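Local coordinates for protein exosome complex component Rrp42 (PDB 2WNR) that is probably a non-catalytic subunit of the archaeal exosome, an RNA-degrading complex, in which it contributes to shaping the active site of its partner Rrp41, at residues E33-S38 / D147-D152; K46-S51 / G63-I68; I81-E86 / E106-V111. All coordinates share one frame; numbering follows the deposited sequence.

Interaction 1: residues E33-S38 / D147-D152; sequences EFRDIS and DGNLFD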
loop_
_atom_site.group_PDB
_atom_site.type_symbol
_atom_site.label_atom_id
_atom_site.label_comp_id
_atom_site.label_asym_id
_atom_site.label_seq_id
_atom_site.Cartn_x
_atom_site.Cartn_y
_atom_site.Cartn_z
ATOM N N GLU A 33 26.675 33.062 7.797
ATOM C CA GLU A 33 27.704 32.442 6.960
ATOM C C GLU A 33 27.436 30.961 6.694
ATOM O O GLU A 33 27.250 30.175 7.625
ATOM C CB GLU A 33 29.084 32.619 7.601
ATOM C CG GLU A 33 30.219 31.969 6.819
ATOM C CD GLU A 33 31.579 32.159 7.464
ATOM O OE1 GLU A 33 31.697 32.962 8.416
ATOM O OE2 GLU A 33 32.538 31.504 7.002
ATOM N N PHE A 34 27.437 30.593 5.413
ATOM C CA PHE A 34 27.326 29.196 4.991
ATOM C C PHE A 34 28.561 28.397 5.356
ATOM O O PHE A 34 29.643 28.959 5.547
ATOM C CB PHE A 34 27.138 29.111 3.477
ATOM C CG PHE A 34 25.732 29.331 3.031
ATOM C CD1 PHE A 34 24.840 28.272 2.972
ATOM C CD2 PHE A 34 25.293 30.597 2.674
ATOM C CE1 PHE A 34 23.538 28.468 2.571
ATOM C CE2 PHE A 34 23.988 30.796 2.264
ATOM C CZ PHE A 34 23.111 29.730 2.214
ATOM N N ARG A 35 28.397 27.077 5.439
ATOM C CA ARG A 35 29.537 26.169 5.530
ATOM C C ARG A 35 30.141 26.038 4.141
ATOM O O ARG A 35 29.621 26.606 3.178
ATOM C CB ARG A 35 29.097 24.804 6.053
ATOM C CG ARG A 35 28.655 24.804 7.503
ATOM C CD ARG A 35 27.753 23.632 7.815
ATOM N NE ARG A 35 26.500 23.720 7.074
ATOM C CZ ARG A 35 25.534 22.807 7.111
ATOM N NH1 ARG A 35 25.665 21.721 7.859
ATOM N NH2 ARG A 35 24.431 22.976 6.383
ATOM N N ASP A 36 31.236 25.296 4.029
ATOM C CA ASP A 36 31.867 25.075 2.733
ATOM C C ASP A 36 30.872 24.418 1.782
ATOM O O ASP A 36 30.052 23.594 2.195
ATOM C CB ASP A 36 33.123 24.219 2.887
ATOM C CG ASP A 36 34.282 24.976 3.529
ATOM O OD1 ASP A 36 35.029 24.351 4.309
ATOM O OD2 ASP A 36 34.457 26.188 3.257
ATOM N N ILE A 37 30.911 24.804 0.515
ATOM C CA ILE A 37 30.014 24.200 -0.460
ATOM C C ILE A 37 30.806 23.533 -1.574
ATOM O O ILE A 37 31.792 24.079 -2.065
ATOM C CB ILE A 37 28.985 25.208 -1.021
ATOM C CG1 ILE A 37 28.057 25.693 0.100
ATOM C CG2 ILE A 37 28.152 24.567 -2.132
ATOM C CD1 ILE A 37 27.240 26.898 -0.258
ATOM N N SER A 38 30.356 22.341 -1.954
ATOM C CA SER A 38 30.999 21.537 -2.973
ATOM C C SER A 38 29.929 21.091 -3.969
ATOM O O SER A 38 28.922 20.512 -3.583
ATOM C CB SER A 38 31.685 20.337 -2.308
ATOM O OG SER A 38 32.314 19.493 -3.249
ATOM N N ASP A 147 23.714 16.299 7.942
ATOM C CA ASP A 147 24.439 16.968 9.017
ATOM C C ASP A 147 23.949 18.408 9.141
ATOM O O ASP A 147 24.711 19.292 9.524
ATOM C CB ASP A 147 25.958 16.914 8.763
ATOM C CG ASP A 147 26.790 17.092 10.038
ATOM O OD1 ASP A 147 26.251 16.907 11.153
ATOM O OD2 ASP A 147 28.008 17.397 9.934
ATOM N N GLY A 148 22.678 18.635 8.813
ATOM C CA GLY A 148 22.065 19.963 8.905
ATOM C C GLY A 148 21.656 20.594 7.577
ATOM O O GLY A 148 22.412 20.577 6.603
ATOM N N ASN A 149 20.455 21.160 7.547
ATOM C CA ASN A 149 20.008 21.996 6.429
ATOM C C ASN A 149 19.885 21.232 5.111
ATOM O O ASN A 149 20.723 21.337 4.215
ATOM C CB ASN A 149 20.908 23.232 6.276
ATOM C CG ASN A 149 20.350 24.256 5.300
ATOM O OD1 ASN A 149 19.239 24.117 4.790
ATOM N ND2 ASN A 149 21.130 25.300 5.044
ATOM N N LEU A 150 18.816 20.464 5.011
ATOM C CA LEU A 150 18.521 19.728 3.820
ATOM C C LEU A 150 18.047 20.635 2.673
ATOM O O LEU A 150 18.383 20.408 1.519
ATOM C CB LEU A 150 17.444 18.723 4.170
ATOM C CG LEU A 150 17.762 17.246 4.417
ATOM C CD1 LEU A 150 19.169 16.803 4.839
ATOM C CD2 LEU A 150 16.592 16.554 5.103
ATOM N N PHE A 151 17.279 21.664 3.010
ATOM C CA PHE A 151 16.622 22.513 2.022
ATOM C C PHE A 151 17.597 23.221 1.079
ATOM O O PHE A 151 17.426 23.175 -0.152
ATOM C CB PHE A 151 15.716 23.542 2.709
ATOM C CG PHE A 151 14.701 22.934 3.613
ATOM C CD1 PHE A 151 13.433 22.609 3.137
ATOM C CD2 PHE A 151 15.006 22.677 4.946
ATOM C CE1 PHE A 151 12.485 22.029 3.974
ATOM C CE2 PHE A 151 14.063 22.096 5.795
ATOM C CZ PHE A 151 12.803 21.769 5.307
ATOM N N ASP A 152 18.608 23.874 1.660
ATOM C CA ASP A 152 19.534 24.684 0.875
ATOM C C ASP A 152 20.384 23.791 -0.002
ATOM O O ASP A 152 20.602 24.105 -1.167
ATOM C CB ASP A 152 20.395 25.558 1.779
ATOM C CG ASP A 152 19.574 26.531 2.605
ATOM O OD1 ASP A 152 18.344 26.590 2.411
ATOM O OD2 ASP A 152 20.162 27.248 3.448
#
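At the N-terminus of helix 150-164, the capping turn 147-149 receives the side chain of R35, and D152 in the first turn of the helix meets F34, both from the segment that leads into strand 37-41. The R35 guanidinium reaches the turn with its two terminal nitrogens: NH2 donates to G148 O over 3.1 Å in a nearly straight bond (N-H...O 170°), whereas NH1 makes a weak, bent one to D147 O. Both oxygens sit at the guanidinium edge, although the R35 NH2 donor stands above the G148 carbonyl plane. R35 NH2 also lies 3.5 Å from N149 CB, with the N149 amide and the guanidinium nearly parallel. A bend at chi3 (-65°) in the R35 chain turns the guanidinium so that its edge meets the two carbonyls. Within this RNase PH-type domain, N149 is the N-cap of the helix: its OD1 accepts from D152 N at 3.2 Å, while its ND2 donates to D152 OD2 at 2.7 Å, so the amide is gripped at both ends. The backbone angles of G148 call for glycine, since a CB would jam against the preceding carbonyl O. F34 brings CE1 to 3.7 Å from D152 OD2, its ring plane turned 55° from the carboxylate. D208, salt-bridged to R35 NH2 and hydrogen-bonded to N149 ND2, joins R35 to N149, and T197 OG1 bonds D152 OD1.

Interaction 2: residues K46-S51 / G63-I68; sequences KAEGSS and GVKPQI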
loop_
_atom_site.group_PDB
_atom_site.type_symbol
_atom_site.label_atom_id
_atom_site.label_comp_id
_atom_site.label_asym_id
_atom_site.label_seq_id
_atom_site.Cartn_x
_atom_site.Cartn_y
_atom_site.Cartn_z
ATOM N N LYS A 46 24.581 7.279 -16.432
ATOM C CA LYS A 46 23.338 6.870 -17.091
ATOM C C LYS A 46 22.265 7.961 -17.081
ATOM O O LYS A 46 21.465 8.041 -18.016
ATOM C CB LYS A 46 22.798 5.582 -16.467
ATOM C CG LYS A 46 23.555 4.340 -16.905
ATOM C CD LYS A 46 22.969 3.101 -16.280
ATOM C CE LYS A 46 23.505 1.866 -16.939
ATOM N NZ LYS A 46 22.905 0.676 -16.296
ATOM N N ALA A 47 22.268 8.789 -16.030
ATOM C CA ALA A 47 21.290 9.870 -15.830
ATOM C C ALA A 47 21.497 11.044 -16.789
ATOM O O ALA A 47 22.629 11.464 -17.028
ATOM C CB ALA A 47 21.347 10.359 -14.399
ATOM N N GLU A 48 20.400 11.579 -17.318
ATOM C CA GLU A 48 20.454 12.659 -18.304
ATOM C C GLU A 48 20.986 13.970 -17.728
ATOM O O GLU A 48 21.597 14.776 -18.439
ATOM C CB GLU A 48 19.085 12.872 -18.944
ATOM C CG GLU A 48 18.795 11.933 -20.104
ATOM C CD GLU A 48 18.285 10.562 -19.683
ATOM O OE1 GLU A 48 18.132 10.307 -18.463
ATOM O OE2 GLU A 48 18.033 9.731 -20.583
ATOM N N GLY A 49 20.735 14.177 -16.443
ATOM C CA GLY A 49 21.367 15.241 -15.682
ATOM C C GLY A 49 21.528 14.718 -14.278
ATOM O O GLY A 49 20.694 13.947 -13.814
ATOM N N SER A 50 22.604 15.112 -13.608
ATOM C CA SER A 50 22.865 14.679 -12.238
ATOM C C SER A 50 23.809 15.629 -11.522
ATOM O O SER A 50 24.574 16.346 -12.165
ATOM C CB SER A 50 23.449 13.264 -12.217
ATOM O OG SER A 50 24.644 13.180 -12.979
ATOM N N SER A 51 23.759 15.622 -10.191
ATOM C CA SER A 51 24.642 16.452 -9.368
ATOM C C SER A 51 24.884 15.853 -7.991
ATOM O O SER A 51 24.072 15.099 -7.487
ATOM C CB SER A 51 24.072 17.867 -9.212
ATOM O OG SER A 51 22.934 17.883 -8.361
ATOM N N GLY A 63 19.273 13.266 -9.391
ATOM C CA GLY A 63 19.236 12.845 -10.777
ATOM C C GLY A 63 18.014 13.419 -11.464
ATOM O O GLY A 63 16.954 13.566 -10.846
ATOM N N VAL A 64 18.168 13.755 -12.741
ATOM C CA VAL A 64 17.057 14.227 -13.551
ATOM C C VAL A 64 16.829 13.210 -14.667
ATOM O O VAL A 64 17.714 12.980 -15.492
ATOM C CB VAL A 64 17.308 15.637 -14.149
ATOM C CG1 VAL A 64 16.079 16.105 -14.918
ATOM C CG2 VAL A 64 17.649 16.644 -13.075
ATOM N N LYS A 65 15.642 12.603 -14.678
ATOM C CA LYS A 65 15.302 11.556 -15.641
ATOM C C LYS A 65 14.073 11.949 -16.448
ATOM O O LYS A 65 12.958 11.904 -15.933
ATOM C CB LYS A 65 15.061 10.216 -14.931
ATOM C CG LYS A 65 16.288 9.620 -14.232
ATOM C CD LYS A 65 17.394 9.225 -15.212
ATOM C CE LYS A 65 17.071 7.943 -15.970
ATOM N NZ LYS A 65 18.216 7.530 -16.840
ATOM N N PRO A 66 14.282 12.354 -17.715
ATOM C CA PRO A 66 13.218 12.756 -18.623
ATOM C C PRO A 66 12.462 11.558 -19.173
ATOM O O PRO A 66 13.045 10.502 -19.426
ATOM C CB PRO A 66 13.979 13.430 -19.754
ATOM C CG PRO A 66 15.277 12.738 -19.768
ATOM C CD PRO A 66 15.604 12.522 -18.335
ATOM N N GLN A 67 11.168 11.738 -19.368
ATOM C CA GLN A 67 10.309 10.662 -19.816
ATOM C C GLN A 67 9.117 11.254 -20.559
ATOM O O GLN A 67 8.734 12.408 -20.325
ATOM C CB GLN A 67 9.841 9.872 -18.606
ATOM C CG GLN A 67 9.278 8.504 -18.908
ATOM C CD GLN A 67 8.850 7.801 -17.648
ATOM O OE1 GLN A 67 9.606 7.741 -16.675
ATOM N NE2 GLN A 67 7.630 7.276 -17.648
ATOM N N ILE A 68 8.534 10.473 -21.458
ATOM C CA ILE A 68 7.422 10.967 -22.263
ATOM C C ILE A 68 6.091 10.392 -21.797
ATOM O O ILE A 68 5.967 9.173 -21.616
ATOM C CB ILE A 68 7.648 10.681 -23.758
ATOM C CG1 ILE A 68 8.811 11.535 -24.268
ATOM C CG2 ILE A 68 6.375 10.960 -24.562
ATOM C CD1 ILE A 68 9.263 11.219 -25.684
#
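Strands 49-51 and 63-68 run antiparallel, their axes 4.6 Å apart at closest approach and their directions 169° apart, with G49 facing V64 as a hydrogen-bonded pair and S50 facing G63 as a non-hydrogen-bonded one. They are the two arms of the beta hairpin 49-55/58-69 in the RNase PH-type domain. V64 N gives a good bond to G49 O at 2.8 Å, but the return bond from G49 N to V64 O is long and weak. The same G49 O also receives a CA-H...O contact from G63 CA, and the S50 and G63 CA atoms are 4.3 Å apart. V64 is directed to the face covered by helix 150-164, where its side chain meets A161 and L162.

Before the strand proper, E48 folds over the other arm. Its chi1 (-84°) sets CG against the P66 ring, 3.6 Å from P66 CG, and a bend at chi2 (83°) swings the carboxylate back over P66 CD toward K65. There NZ meets E48 OE1 on the syn side, forming a salt bridge in which the two side chains cross at about a right angle. K65 curls back through bends at chi2 and chi3, and its CD passes 4.2 Å from A47 CB. The backbone of a partner protein chain takes one hydrogen bond and a second, weak one from K65 NZ, so this lysine joins the hairpin to the assembly interface. At the charged end, E48 OE1 lies 3.2 Å from K65 NZ and 3.4 Å from P66 CD.

Interaction 3: residues I81-E86 / E106-V111; sequences ILTNSE and ELSRVV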
loop_
_atom_site.group_PDB
_atom_site.type_symbol
_atom_site.label_atom_id
_atom_site.label_comp_id
_atom_site.label_asym_id
_atom_site.label_seq_id
_atom_site.Cartn_x
_atom_site.Cartn_y
_atom_site.Cartn_z
ATOM N N ILE A 81 6.903 18.459 -14.262
ATOM C CA ILE A 81 7.987 18.254 -13.289
ATOM C C ILE A 81 7.455 17.432 -12.121
ATOM O O ILE A 81 6.390 17.727 -11.591
ATOM C CB ILE A 81 8.557 19.589 -12.764
ATOM C CG1 ILE A 81 9.367 20.288 -13.854
ATOM C CG2 ILE A 81 9.452 19.369 -11.544
ATOM C CD1 ILE A 81 9.934 21.637 -13.443
ATOM N N LEU A 82 8.206 16.408 -11.721
ATOM C CA LEU A 82 7.857 15.554 -10.593
ATOM C C LEU A 82 9.029 15.462 -9.615
ATOM O O LEU A 82 10.052 14.854 -9.921
ATOM C CB LEU A 82 7.485 14.160 -11.098
ATOM C CG LEU A 82 6.116 14.022 -11.743
ATOM C CD1 LEU A 82 6.095 12.862 -12.705
ATOM C CD2 LEU A 82 5.006 13.881 -10.711
ATOM N N THR A 83 8.877 16.067 -8.438
ATOM C CA THR A 83 9.946 16.123 -7.446
ATOM C C THR A 83 9.688 15.103 -6.354
ATOM O O THR A 83 8.598 15.038 -5.794
ATOM C CB THR A 83 10.091 17.533 -6.834
ATOM O OG1 THR A 83 10.310 18.479 -7.883
ATOM C CG2 THR A 83 11.274 17.618 -5.856
ATOM N N ASN A 84 10.692 14.280 -6.075
ATOM C CA ASN A 84 10.603 13.311 -5.000
ATOM C C ASN A 84 11.948 13.167 -4.300
ATOM O O ASN A 84 12.998 13.228 -4.944
ATOM C CB ASN A 84 10.095 11.945 -5.490
ATOM C CG ASN A 84 9.979 10.930 -4.346
ATOM O OD1 ASN A 84 9.035 10.979 -3.553
ATOM N ND2 ASN A 84 10.958 10.020 -4.248
ATOM N N SER A 85 11.918 12.997 -2.984
ATOM C CA SER A 85 13.157 12.858 -2.242
ATOM C C SER A 85 13.163 11.606 -1.388
ATOM O O SER A 85 12.151 11.242 -0.789
ATOM C CB SER A 85 13.429 14.093 -1.384
ATOM O OG SER A 85 12.296 14.422 -0.626
ATOM N N GLU A 86 14.311 10.946 -1.354
ATOM C CA GLU A 86 14.504 9.789 -0.510
ATOM C C GLU A 86 15.405 10.134 0.690
ATOM O O GLU A 86 16.626 10.248 0.547
ATOM C CB GLU A 86 15.100 8.646 -1.329
ATOM C CG GLU A 86 14.139 8.027 -2.318
ATOM C CD GLU A 86 13.098 7.119 -1.661
ATOM O OE1 GLU A 86 13.466 5.999 -1.244
ATOM O OE2 GLU A 86 11.908 7.506 -1.582
ATOM N N GLU A 106 7.810 17.290 3.082
ATOM C CA GLU A 106 7.988 18.728 3.206
ATOM C C GLU A 106 9.190 19.207 2.406
ATOM O O GLU A 106 9.063 20.094 1.548
ATOM C CB GLU A 106 8.148 19.155 4.655
ATOM C CG GLU A 106 8.240 20.669 4.762
ATOM C CD GLU A 106 8.756 21.128 6.092
ATOM O OE1 GLU A 106 9.465 20.343 6.752
ATOM O OE2 GLU A 106 8.456 22.283 6.471
ATOM N N LEU A 107 10.347 18.609 2.694
ATOM C CA LEU A 107 11.574 18.886 1.957
ATOM C C LEU A 107 11.319 18.873 0.455
ATOM O O LEU A 107 11.657 19.812 -0.239
ATOM C CB LEU A 107 12.665 17.875 2.313
ATOM C CG LEU A 107 14.096 18.026 1.749
ATOM C CD1 LEU A 107 14.299 17.279 0.457
ATOM C CD2 LEU A 107 14.515 19.485 1.578
ATOM N N SER A 108 10.700 17.798 -0.011
ATOM C CA SER A 108 10.374 17.583 -1.414
ATOM C C SER A 108 9.503 18.692 -2.002
ATOM O O SER A 108 9.849 19.287 -3.020
ATOM C CB SER A 108 9.683 16.230 -1.558
ATOM O OG SER A 108 9.937 15.686 -2.828
ATOM N N ARG A 109 8.381 18.983 -1.355
ATOM C CA ARG A 109 7.465 20.030 -1.827
ATOM C C ARG A 109 8.057 21.435 -1.805
ATOM O O ARG A 109 7.743 22.264 -2.661
ATOM C CB ARG A 109 6.190 20.014 -1.007
ATOM C CG ARG A 109 5.338 18.810 -1.280
ATOM C CD ARG A 109 4.138 18.786 -0.380
ATOM N NE ARG A 109 3.260 19.937 -0.579
ATOM C CZ ARG A 109 2.391 20.054 -1.573
ATOM N NH1 ARG A 109 2.299 19.097 -2.481
ATOM N NH2 ARG A 109 1.629 21.124 -1.657
ATOM N N VAL A 110 8.909 21.703 -0.821
ATOM C CA VAL A 110 9.553 23.000 -0.716
ATOM C C VAL A 110 10.541 23.206 -1.852
ATOM O O VAL A 110 10.605 24.295 -2.426
ATOM C CB VAL A 110 10.181 23.228 0.682
ATOM C CG1 VAL A 110 11.077 24.438 0.679
ATOM C CG2 VAL A 110 9.072 23.455 1.688
ATOM N N VAL A 111 11.273 22.155 -2.207
ATOM C CA VAL A 111 12.177 22.201 -3.352
ATOM C C VAL A 111 11.378 22.350 -4.628
ATOM O O VAL A 111 11.703 23.167 -5.484
ATOM C CB VAL A 111 13.033 20.942 -3.461
ATOM C CG1 VAL A 111 13.845 20.973 -4.752
ATOM C CG2 VAL A 111 13.935 20.808 -2.247
#
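S108 packs against T83 and S85 in a buried helix-on-sheet contact within the RNase PH-type domain, where helix 102-117 lies against the mixed sheet beside its strand 80-87. The axes of helix 106-111 and strand 81-86 approach to 7.3 Å and their directions differ by 147°; the nearest alpha carbons, those of S85 and S108, are 5.5 Å apart. T83 and S85 both point at the helix, T83 offering its CG2 methyl and S85 its hydroxyl.

S108 is central to the contact. Its OG is anti to the backbone N (chi1 -151°), a torsion that turns the hydroxyl onto the strand backbone, with OG 3.3 Å from N84 CA and equally near T83 O. A basic side chain of a partner protein chain hydrogen-bonds S108 OG, so the interface reaches into this helix-strand seam. The T83 methyl, CG2, lies 3.6 Å from S108 O, and the same CG2 reaches V111 CG1 more loosely. Its hydroxyl is engaged by D112, on the same helix, through a hydrogen bond between T83 OG1 and D112 OD2.

L107 places CD1 beside S85, touching both CB and OG, while its other methyl, CD2, is turned to helix 150-164. V111 likewise packs on A154 and T158 of that helix, so helix 102-117 bridges the strand and a second helix. S85 OG, which has a weak hydrogen bond with S104 OG, lies 3.3 Å from S108 CB.

All three contacts belong to the same RNase PH-type domain and reach one mixed sheet. Interactions 1 and 3 touch directly although their centres are 18 Å apart: F151, in the first turn of helix 150-164, places CD1 3.7 Å from L107 CD2 and also meets V110. Interaction 2 touches neither; its nearest atoms are about 8 Å from interaction 1 and about 7 Å from interaction 3. Helix 150-164 still connects the three, because it starts at interaction 1 and packs against residues of the other two. The subunit is predicted to be non-catalytic, so these contacts frame no catalytic site of its own; it is thought to help structure that of Rrp41.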